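Local coordinates for glideosome-associated protein 50 (Plasmodium falciparum 3D7, PDB 3TGH) that probably anchors the glideosome, the complex behind parasite gliding and host cell invasion, to the inner membrane complex, and has a purple acid phosphatase fold, at residues A[123-131]-A[321-332]; A[149-159]-A[189-199]. All coordinates share one frame; numbering follows the deposited sequence.

Contact 1: residues A[123-131]-A[321-332]; sequences MPNYWYHYF and FAALPNVELTDV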
# COMPACT_ATOMS: atom_id res chain seq x y z
N MET A 123 -3.87 10.72 3.03
CA MET A 123 -5.00 9.88 2.63
C MET A 123 -6.14 10.83 2.21
O MET A 123 -7.05 11.11 3.00
CB MET A 123 -5.44 8.94 3.76
CG MET A 123 -6.34 7.84 3.25
SD MET A 123 -6.87 6.66 4.51
CE MET A 123 -8.17 7.63 5.29
N PRO A 124 -6.07 11.35 0.98
CA PRO A 124 -7.03 12.39 0.53
C PRO A 124 -8.46 11.87 0.33
O PRO A 124 -9.42 12.65 0.33
CB PRO A 124 -6.43 12.88 -0.79
CG PRO A 124 -5.59 11.75 -1.27
CD PRO A 124 -5.08 11.04 -0.06
N ASN A 125 -8.58 10.55 0.17
CA ASN A 125 -9.86 9.85 0.08
C ASN A 125 -9.57 8.39 0.42
O ASN A 125 -8.40 7.99 0.51
CB ASN A 125 -10.46 9.99 -1.32
CG ASN A 125 -11.88 9.42 -1.41
OD1 ASN A 125 -12.68 9.57 -0.49
ND2 ASN A 125 -12.18 8.74 -2.51
N TYR A 126 -10.63 7.60 0.61
CA TYR A 126 -10.48 6.18 0.93
C TYR A 126 -9.80 5.41 -0.21
O TYR A 126 -9.16 4.39 0.03
CB TYR A 126 -11.84 5.58 1.29
CG TYR A 126 -12.48 6.27 2.48
CD1 TYR A 126 -11.94 6.14 3.75
CD2 TYR A 126 -13.59 7.10 2.31
CE1 TYR A 126 -12.49 6.80 4.84
CE2 TYR A 126 -14.16 7.76 3.41
CZ TYR A 126 -13.61 7.60 4.67
OH TYR A 126 -14.14 8.24 5.77
N TRP A 127 -9.95 5.91 -1.44
CA TRP A 127 -9.23 5.42 -2.61
C TRP A 127 -8.71 6.64 -3.38
O TRP A 127 -9.36 7.69 -3.42
CB TRP A 127 -10.12 4.55 -3.51
CG TRP A 127 -11.28 5.27 -4.12
CD1 TRP A 127 -11.34 5.81 -5.37
CD2 TRP A 127 -12.54 5.53 -3.50
NE1 TRP A 127 -12.58 6.40 -5.57
CE2 TRP A 127 -13.33 6.23 -4.43
CE3 TRP A 127 -13.09 5.21 -2.25
CZ2 TRP A 127 -14.63 6.65 -4.14
CZ3 TRP A 127 -14.37 5.63 -1.96
CH2 TRP A 127 -15.13 6.34 -2.90
N TYR A 128 -7.54 6.49 -3.99
CA TYR A 128 -6.88 7.61 -4.68
C TYR A 128 -5.68 7.10 -5.49
O TYR A 128 -5.46 5.89 -5.61
CB TYR A 128 -6.47 8.71 -3.68
CG TYR A 128 -5.44 8.30 -2.63
CD1 TYR A 128 -5.83 7.62 -1.48
CD2 TYR A 128 -4.08 8.62 -2.78
CE1 TYR A 128 -4.92 7.22 -0.54
CE2 TYR A 128 -3.15 8.24 -1.83
CZ TYR A 128 -3.57 7.53 -0.71
OH TYR A 128 -2.66 7.15 0.25
N HIS A 129 -4.92 8.02 -6.07
CA HIS A 129 -3.74 7.65 -6.87
C HIS A 129 -2.65 8.68 -6.68
O HIS A 129 -2.91 9.80 -6.26
CB HIS A 129 -4.10 7.55 -8.35
CG HIS A 129 -4.84 8.75 -8.85
ND1 HIS A 129 -6.21 8.78 -8.95
CD2 HIS A 129 -4.40 9.98 -9.22
CE1 HIS A 129 -6.59 9.97 -9.40
NE2 HIS A 129 -5.51 10.71 -9.58
N TYR A 130 -1.43 8.26 -7.02
CA TYR A 130 -0.24 9.11 -6.98
C TYR A 130 0.62 8.70 -8.18
O TYR A 130 1.08 7.57 -8.27
CB TYR A 130 0.51 8.91 -5.66
CG TYR A 130 1.88 9.55 -5.60
CD1 TYR A 130 2.03 10.93 -5.72
CD2 TYR A 130 3.02 8.77 -5.37
CE1 TYR A 130 3.30 11.52 -5.65
CE2 TYR A 130 4.28 9.36 -5.30
CZ TYR A 130 4.41 10.72 -5.44
OH TYR A 130 5.66 11.30 -5.37
N PHE A 131 0.79 9.62 -9.11
CA PHE A 131 1.61 9.37 -10.29
C PHE A 131 2.89 10.15 -10.13
O PHE A 131 2.86 11.33 -9.77
CB PHE A 131 0.89 9.85 -11.56
CG PHE A 131 -0.14 8.89 -12.07
CD1 PHE A 131 -1.32 8.67 -11.37
CD2 PHE A 131 0.05 8.23 -13.28
CE1 PHE A 131 -2.28 7.78 -11.85
CE2 PHE A 131 -0.91 7.35 -13.77
CZ PHE A 131 -2.07 7.13 -13.06
N PHE A 321 -3.76 12.00 -18.39
CA PHE A 321 -3.91 12.55 -17.03
C PHE A 321 -5.28 13.20 -16.85
O PHE A 321 -5.88 13.14 -15.77
CB PHE A 321 -2.85 13.61 -16.71
CG PHE A 321 -1.53 13.06 -16.27
CD1 PHE A 321 -1.37 12.55 -14.99
CD2 PHE A 321 -0.43 13.09 -17.13
CE1 PHE A 321 -0.14 12.05 -14.58
CE2 PHE A 321 0.80 12.59 -16.72
CZ PHE A 321 0.94 12.07 -15.44
N ALA A 322 -5.76 13.86 -17.91
CA ALA A 322 -7.05 14.54 -17.89
C ALA A 322 -8.25 13.59 -17.77
O ALA A 322 -9.35 14.05 -17.47
CB ALA A 322 -7.21 15.44 -19.12
N ALA A 323 -8.04 12.29 -18.00
CA ALA A 323 -9.08 11.27 -17.85
C ALA A 323 -9.11 10.64 -16.46
O ALA A 323 -9.99 9.82 -16.16
CB ALA A 323 -8.90 10.18 -18.90
N LEU A 324 -8.16 11.00 -15.60
CA LEU A 324 -8.15 10.49 -14.23
C LEU A 324 -9.35 11.03 -13.46
O LEU A 324 -9.80 12.15 -13.70
CB LEU A 324 -6.86 10.87 -13.49
CG LEU A 324 -5.58 10.11 -13.83
CD1 LEU A 324 -4.38 10.89 -13.27
CD2 LEU A 324 -5.60 8.68 -13.31
N PRO A 325 -9.89 10.22 -12.52
CA PRO A 325 -10.99 10.71 -11.71
C PRO A 325 -10.51 11.74 -10.70
O PRO A 325 -9.37 11.67 -10.24
CB PRO A 325 -11.49 9.45 -11.00
CG PRO A 325 -10.31 8.57 -10.94
CD PRO A 325 -9.53 8.83 -12.19
N ASN A 326 -11.37 12.70 -10.37
CA ASN A 326 -11.05 13.71 -9.36
C ASN A 326 -10.86 13.03 -8.01
O ASN A 326 -11.58 12.08 -7.68
CB ASN A 326 -12.14 14.77 -9.27
CG ASN A 326 -12.22 15.64 -10.52
OD1 ASN A 326 -11.55 15.37 -11.51
ND2 ASN A 326 -13.05 16.68 -10.47
N VAL A 327 -9.87 13.48 -7.25
CA VAL A 327 -9.65 12.95 -5.91
C VAL A 327 -10.39 13.85 -4.94
O VAL A 327 -9.92 14.94 -4.60
CB VAL A 327 -8.15 12.84 -5.56
CG1 VAL A 327 -7.97 12.45 -4.09
CG2 VAL A 327 -7.49 11.81 -6.46
N GLU A 328 -11.58 13.41 -4.54
CA GLU A 328 -12.40 14.17 -3.60
C GLU A 328 -12.63 13.32 -2.36
O GLU A 328 -12.90 12.13 -2.48
CB GLU A 328 -13.75 14.54 -4.22
CG GLU A 328 -13.67 15.38 -5.51
CD GLU A 328 -13.33 16.85 -5.26
OE1 GLU A 328 -13.23 17.27 -4.08
OE2 GLU A 328 -13.19 17.60 -6.25
N LEU A 329 -12.54 13.94 -1.18
CA LEU A 329 -12.88 13.24 0.06
C LEU A 329 -14.36 12.87 0.01
O LEU A 329 -15.21 13.69 -0.34
CB LEU A 329 -12.57 14.09 1.30
CG LEU A 329 -13.51 15.24 1.67
CD1 LEU A 329 -14.70 14.74 2.50
CD2 LEU A 329 -12.77 16.33 2.44
N THR A 330 -14.66 11.62 0.33
CA THR A 330 -16.03 11.13 0.33
C THR A 330 -16.60 11.18 1.73
O THR A 330 -16.00 10.67 2.66
CB THR A 330 -16.07 9.67 -0.13
OG1 THR A 330 -15.40 9.55 -1.39
CG2 THR A 330 -17.52 9.20 -0.26
N ASP A 331 -17.78 11.79 1.88
CA ASP A 331 -18.50 11.72 3.14
C ASP A 331 -19.23 10.38 3.21
O ASP A 331 -20.06 10.07 2.36
CB ASP A 331 -19.50 12.88 3.28
CG ASP A 331 -20.17 12.92 4.65
OD1 ASP A 331 -19.52 12.56 5.65
OD2 ASP A 331 -21.34 13.34 4.73
N VAL A 332 -18.90 9.60 4.23
CA VAL A 332 -19.56 8.32 4.51
C VAL A 332 -20.20 8.44 5.89
O VAL A 332 -19.55 8.17 6.90
CB VAL A 332 -18.54 7.17 4.43
CG1 VAL A 332 -19.21 5.81 4.66
CG2 VAL A 332 -17.83 7.19 3.09
O HOH W 1 -16.17 10.03 5.42
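Asn125 and Thr330 form the tight, polar end of this contact. With CG anti to the backbone N (chi1 -173°), the Asn125 amide reaches across to the loop, and its OD1 accepts two bonds from Thr330: the hydroxyl OG1 at 2.9 Å and the backbone N at 3.0 Å. Both donors arrive from the same face of the amide plane. The other half of the amide is held from within its own segment, ND2 giving a bond to Trp127 O while lying over the centre of the Trp127 indole; with partners at both OD1 and ND2, the rotation of the amide is fixed. Beside it a water bridges Tyr126 OH, Thr330 O and Val332 N, and Val332 CG2 meets Tyr126 CE2 at 3.7 Å.

Toward Phe321 the contact becomes apolar and nearer the surface. Val327 is forked: CG1 rests on Pro124 CB at 3.7 Å, while CG2 approaches His129 CE1 at 3.6 Å. Leu324 CD2 stands over the His129 ring, 4.2 Å from its centroid, and also touches Phe131, whose face receives the edge of the exposed Phe321 ring with planes at 66°.

The loop after helix 317-321 thus runs along the edge strand 128-136 and the segment leading into it. Helix 169-189 supports both segments: Asp178 and Gln182 bond Trp127 and His129, while Val185 packs on Leu324 and Asp178 on Pro325. Helix 89-97 flanks the Tyr126 end.

Contact 2: residues A[149-159]-A[189-199]; sequences DLAAAFIFIDT and IADFIIVVGDQ
Phe154 and Phe156 both set CG anti to the carbonyl carbon (chi1 -70° and -62°), which lays each ring alongside its neighbour on strand 192-196, pointing the same way. Phe154 CD2 lies 3.9 Å from Ile194 CB, and Ile194 CD1 sits over one face of that ring, toward its rim. Phe156 CD2 comes within 3.7 Å of Val196 CB. On the other side of the sheet Ala153, Ile155, Ile193 and Val195 form an aliphatic layer, in which Ile155 CD1 meets Ile193 CG2; Leu179 and Leu183 of helix 169-189 cover Ile155 there.

Between these layers the backbones pair in parallel, their axes 16° apart. Hydrogen bonds alternate from Phe192 N to Ala151 O through to Ile157 N to Val196 O, and CA-H...O contacts lie between them. Just before strand 192-196 the Asp191 side chain extends the pairing: its OD2 uses the anti lone pair to accept a nearly straight bond from Ala151 N at 2.8 Å, and also forms a salt bridge with Lys314. Ala151 O in turn receives both Asp191 N and Phe192 N.

Past the strands the pairing passes to side chains and water. Thr159 OG1 accepts Gln199 N at 3.0 Å, and a water bonded to that hydroxyl donates to Asp198 OD2. A second water links Ile157 O to Thr159 N, with a weak bond from Asp198 N.

Strand 148-156, helix 169-189 and strand 192-196 make a beta-alpha-beta crossover. As in other metallophosphoesterases, the loops at the C-terminal ends of the strands lead to the metal site: Asp198 OD2 is hydrogen-bonded to ND1 of His233, a metal-binding residue, and the side chain of Gln199 comes within about 4 Å of a bound cobalt ion.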
# COMPACT_ATOMS: atom_id res chain seq x y z
N ASP A 149 13.13 9.14 -18.94
CA ASP A 149 12.23 9.21 -17.79
C ASP A 149 11.32 7.99 -17.71
O ASP A 149 10.73 7.59 -18.71
CB ASP A 149 11.39 10.49 -17.84
CG ASP A 149 11.98 11.60 -17.00
OD1 ASP A 149 11.28 12.10 -16.09
OD2 ASP A 149 13.15 11.97 -17.23
N LEU A 150 11.21 7.41 -16.51
CA LEU A 150 10.27 6.33 -16.24
C LEU A 150 9.18 6.82 -15.29
O LEU A 150 9.47 7.56 -14.35
CB LEU A 150 10.99 5.11 -15.66
CG LEU A 150 11.95 4.40 -16.61
CD1 LEU A 150 12.74 3.31 -15.89
CD2 LEU A 150 11.21 3.82 -17.81
N ALA A 151 7.94 6.43 -15.55
CA ALA A 151 6.78 6.88 -14.79
C ALA A 151 6.23 5.73 -13.96
O ALA A 151 6.17 4.60 -14.44
CB ALA A 151 5.69 7.41 -15.74
N ALA A 152 5.84 6.02 -12.72
CA ALA A 152 5.26 5.03 -11.81
C ALA A 152 3.89 5.50 -11.35
O ALA A 152 3.74 6.64 -10.88
CB ALA A 152 6.18 4.82 -10.62
N ALA A 153 2.90 4.63 -11.49
CA ALA A 153 1.55 4.89 -11.00
C ALA A 153 1.30 4.07 -9.75
O ALA A 153 1.42 2.86 -9.77
CB ALA A 153 0.53 4.56 -12.07
N PHE A 154 0.98 4.76 -8.66
CA PHE A 154 0.58 4.14 -7.40
C PHE A 154 -0.91 4.33 -7.25
O PHE A 154 -1.41 5.46 -7.26
CB PHE A 154 1.34 4.78 -6.23
CG PHE A 154 2.80 4.43 -6.21
CD1 PHE A 154 3.71 5.13 -6.97
CD2 PHE A 154 3.26 3.36 -5.44
CE1 PHE A 154 5.06 4.80 -6.95
CE2 PHE A 154 4.60 3.02 -5.43
CZ PHE A 154 5.50 3.74 -6.18
N ILE A 155 -1.64 3.22 -7.15
CA ILE A 155 -3.09 3.25 -7.03
C ILE A 155 -3.47 2.68 -5.66
O ILE A 155 -3.04 1.57 -5.29
CB ILE A 155 -3.76 2.49 -8.17
CG1 ILE A 155 -3.47 3.21 -9.50
CG2 ILE A 155 -5.28 2.37 -7.94
CD1 ILE A 155 -3.71 2.34 -10.73
N PHE A 156 -4.22 3.45 -4.90
CA PHE A 156 -4.59 3.09 -3.54
C PHE A 156 -6.06 2.74 -3.49
O PHE A 156 -6.91 3.55 -3.87
CB PHE A 156 -4.25 4.22 -2.56
CG PHE A 156 -2.78 4.54 -2.52
CD1 PHE A 156 -2.22 5.42 -3.44
CD2 PHE A 156 -1.95 3.93 -1.58
CE1 PHE A 156 -0.85 5.70 -3.42
CE2 PHE A 156 -0.60 4.20 -1.55
CZ PHE A 156 -0.04 5.08 -2.49
N ILE A 157 -6.37 1.54 -3.01
CA ILE A 157 -7.75 1.06 -2.98
C ILE A 157 -8.21 0.76 -1.56
O ILE A 157 -7.39 0.45 -0.68
CB ILE A 157 -7.96 -0.21 -3.86
CG1 ILE A 157 -7.06 -1.37 -3.42
CG2 ILE A 157 -7.67 0.10 -5.32
CD1 ILE A 157 -7.35 -2.68 -4.19
N ASP A 158 -9.51 0.88 -1.34
CA ASP A 158 -10.14 0.47 -0.11
C ASP A 158 -10.88 -0.82 -0.39
O ASP A 158 -11.95 -0.81 -1.01
CB ASP A 158 -11.09 1.51 0.44
CG ASP A 158 -11.56 1.17 1.83
OD1 ASP A 158 -12.11 0.08 2.02
OD2 ASP A 158 -11.32 1.96 2.76
N THR A 159 -10.31 -1.93 0.06
CA THR A 159 -10.89 -3.23 -0.26
C THR A 159 -12.20 -3.52 0.47
O THR A 159 -12.95 -4.41 0.05
CB THR A 159 -9.88 -4.37 -0.04
OG1 THR A 159 -9.28 -4.27 1.25
CG2 THR A 159 -8.78 -4.33 -1.10
N ILE A 189 0.32 5.55 -19.69
CA ILE A 189 1.41 6.47 -19.32
C ILE A 189 2.42 5.98 -18.27
O ILE A 189 3.42 6.66 -18.03
CB ILE A 189 0.86 7.86 -18.88
CG1 ILE A 189 0.11 7.77 -17.55
CG2 ILE A 189 -0.05 8.44 -19.97
CD1 ILE A 189 -0.41 9.12 -17.07
N ALA A 190 2.19 4.82 -17.66
CA ALA A 190 3.05 4.34 -16.58
C ALA A 190 3.88 3.12 -16.97
O ALA A 190 3.34 2.11 -17.45
CB ALA A 190 2.22 4.05 -15.34
N ASP A 191 5.18 3.19 -16.72
CA ASP A 191 6.09 2.07 -16.94
C ASP A 191 5.99 1.05 -15.81
O ASP A 191 6.25 -0.15 -16.01
CB ASP A 191 7.52 2.58 -17.07
CG ASP A 191 7.66 3.63 -18.16
OD1 ASP A 191 7.71 3.25 -19.36
OD2 ASP A 191 7.67 4.83 -17.83
N PHE A 192 5.61 1.54 -14.63
CA PHE A 192 5.37 0.72 -13.45
C PHE A 192 3.99 1.05 -12.87
O PHE A 192 3.63 2.22 -12.77
CB PHE A 192 6.41 1.02 -12.37
CG PHE A 192 7.83 0.73 -12.78
CD1 PHE A 192 8.69 1.76 -13.13
CD2 PHE A 192 8.31 -0.57 -12.77
CE1 PHE A 192 10.01 1.49 -13.49
CE2 PHE A 192 9.63 -0.85 -13.13
CZ PHE A 192 10.47 0.18 -13.49
N ILE A 193 3.24 0.02 -12.48
CA ILE A 193 1.95 0.22 -11.82
C ILE A 193 1.93 -0.63 -10.55
O ILE A 193 2.13 -1.85 -10.61
CB ILE A 193 0.75 -0.15 -12.72
CG1 ILE A 193 0.84 0.57 -14.07
CG2 ILE A 193 -0.57 0.21 -12.04
CD1 ILE A 193 -0.19 0.08 -15.08
N ILE A 194 1.70 0.04 -9.42
CA ILE A 194 1.71 -0.58 -8.10
C ILE A 194 0.38 -0.27 -7.43
O ILE A 194 -0.02 0.89 -7.33
CB ILE A 194 2.87 -0.05 -7.22
CG1 ILE A 194 4.23 -0.37 -7.86
CG2 ILE A 194 2.81 -0.62 -5.79
CD1 ILE A 194 4.69 0.67 -8.86
N VAL A 195 -0.31 -1.30 -6.97
CA VAL A 195 -1.58 -1.13 -6.28
C VAL A 195 -1.39 -1.51 -4.81
O VAL A 195 -0.67 -2.46 -4.50
CB VAL A 195 -2.69 -1.97 -6.93
CG1 VAL A 195 -4.02 -1.78 -6.23
CG2 VAL A 195 -2.82 -1.64 -8.43
N VAL A 196 -2.00 -0.73 -3.92
CA VAL A 196 -1.86 -0.90 -2.47
C VAL A 196 -3.24 -0.99 -1.84
O VAL A 196 -4.10 -0.14 -2.11
CB VAL A 196 -1.11 0.33 -1.86
CG1 VAL A 196 -1.02 0.20 -0.34
CG2 VAL A 196 0.27 0.48 -2.48
N GLY A 197 -3.47 -2.01 -1.02
CA GLY A 197 -4.77 -2.19 -0.37
C GLY A 197 -4.64 -2.98 0.92
O GLY A 197 -3.53 -3.28 1.37
N ASP A 198 -5.79 -3.31 1.50
CA ASP A 198 -5.81 -4.06 2.77
C ASP A 198 -5.85 -5.59 2.51
O ASP A 198 -4.90 -6.30 2.83
CB ASP A 198 -7.00 -3.61 3.62
CG ASP A 198 -7.20 -4.48 4.86
OD1 ASP A 198 -6.20 -4.89 5.47
OD2 ASP A 198 -8.36 -4.72 5.23
N GLN A 199 -6.94 -6.06 1.92
CA GLN A 199 -7.17 -7.50 1.73
C GLN A 199 -6.41 -8.06 0.52
O GLN A 199 -6.57 -7.57 -0.61
CB GLN A 199 -8.67 -7.76 1.59
CG GLN A 199 -9.06 -9.17 1.22
CD GLN A 199 -8.71 -10.18 2.29
OE1 GLN A 199 -9.13 -10.04 3.44
NE2 GLN A 199 -7.97 -11.22 1.91
O HOH W 2 -7.72 -1.08 1.60
O HOH W 3 -10.43 -4.03 3.66

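Both contacts bear on the same sheet, since strands 128-136 and 148-156 are neighbours in it, joined by Tyr130 N to Phe154 O and Phe156 N to Tyr128 O. Contact 2 lies inside the sheet, almost wholly buried; its order comes from a regular backbone ladder with apolar layers on both faces. Contact 1 lies at the sheet's edge, partly exposed, where an irregular loop from late in the chain is held by hydrogen bonds to a side-chain amide, a water and a patch of rings. Helix 169-189 serves both, packing on Ile155 in one and on Leu324 in the other. Along the chain, contact 2 is nested within the loop that contact 1 closes.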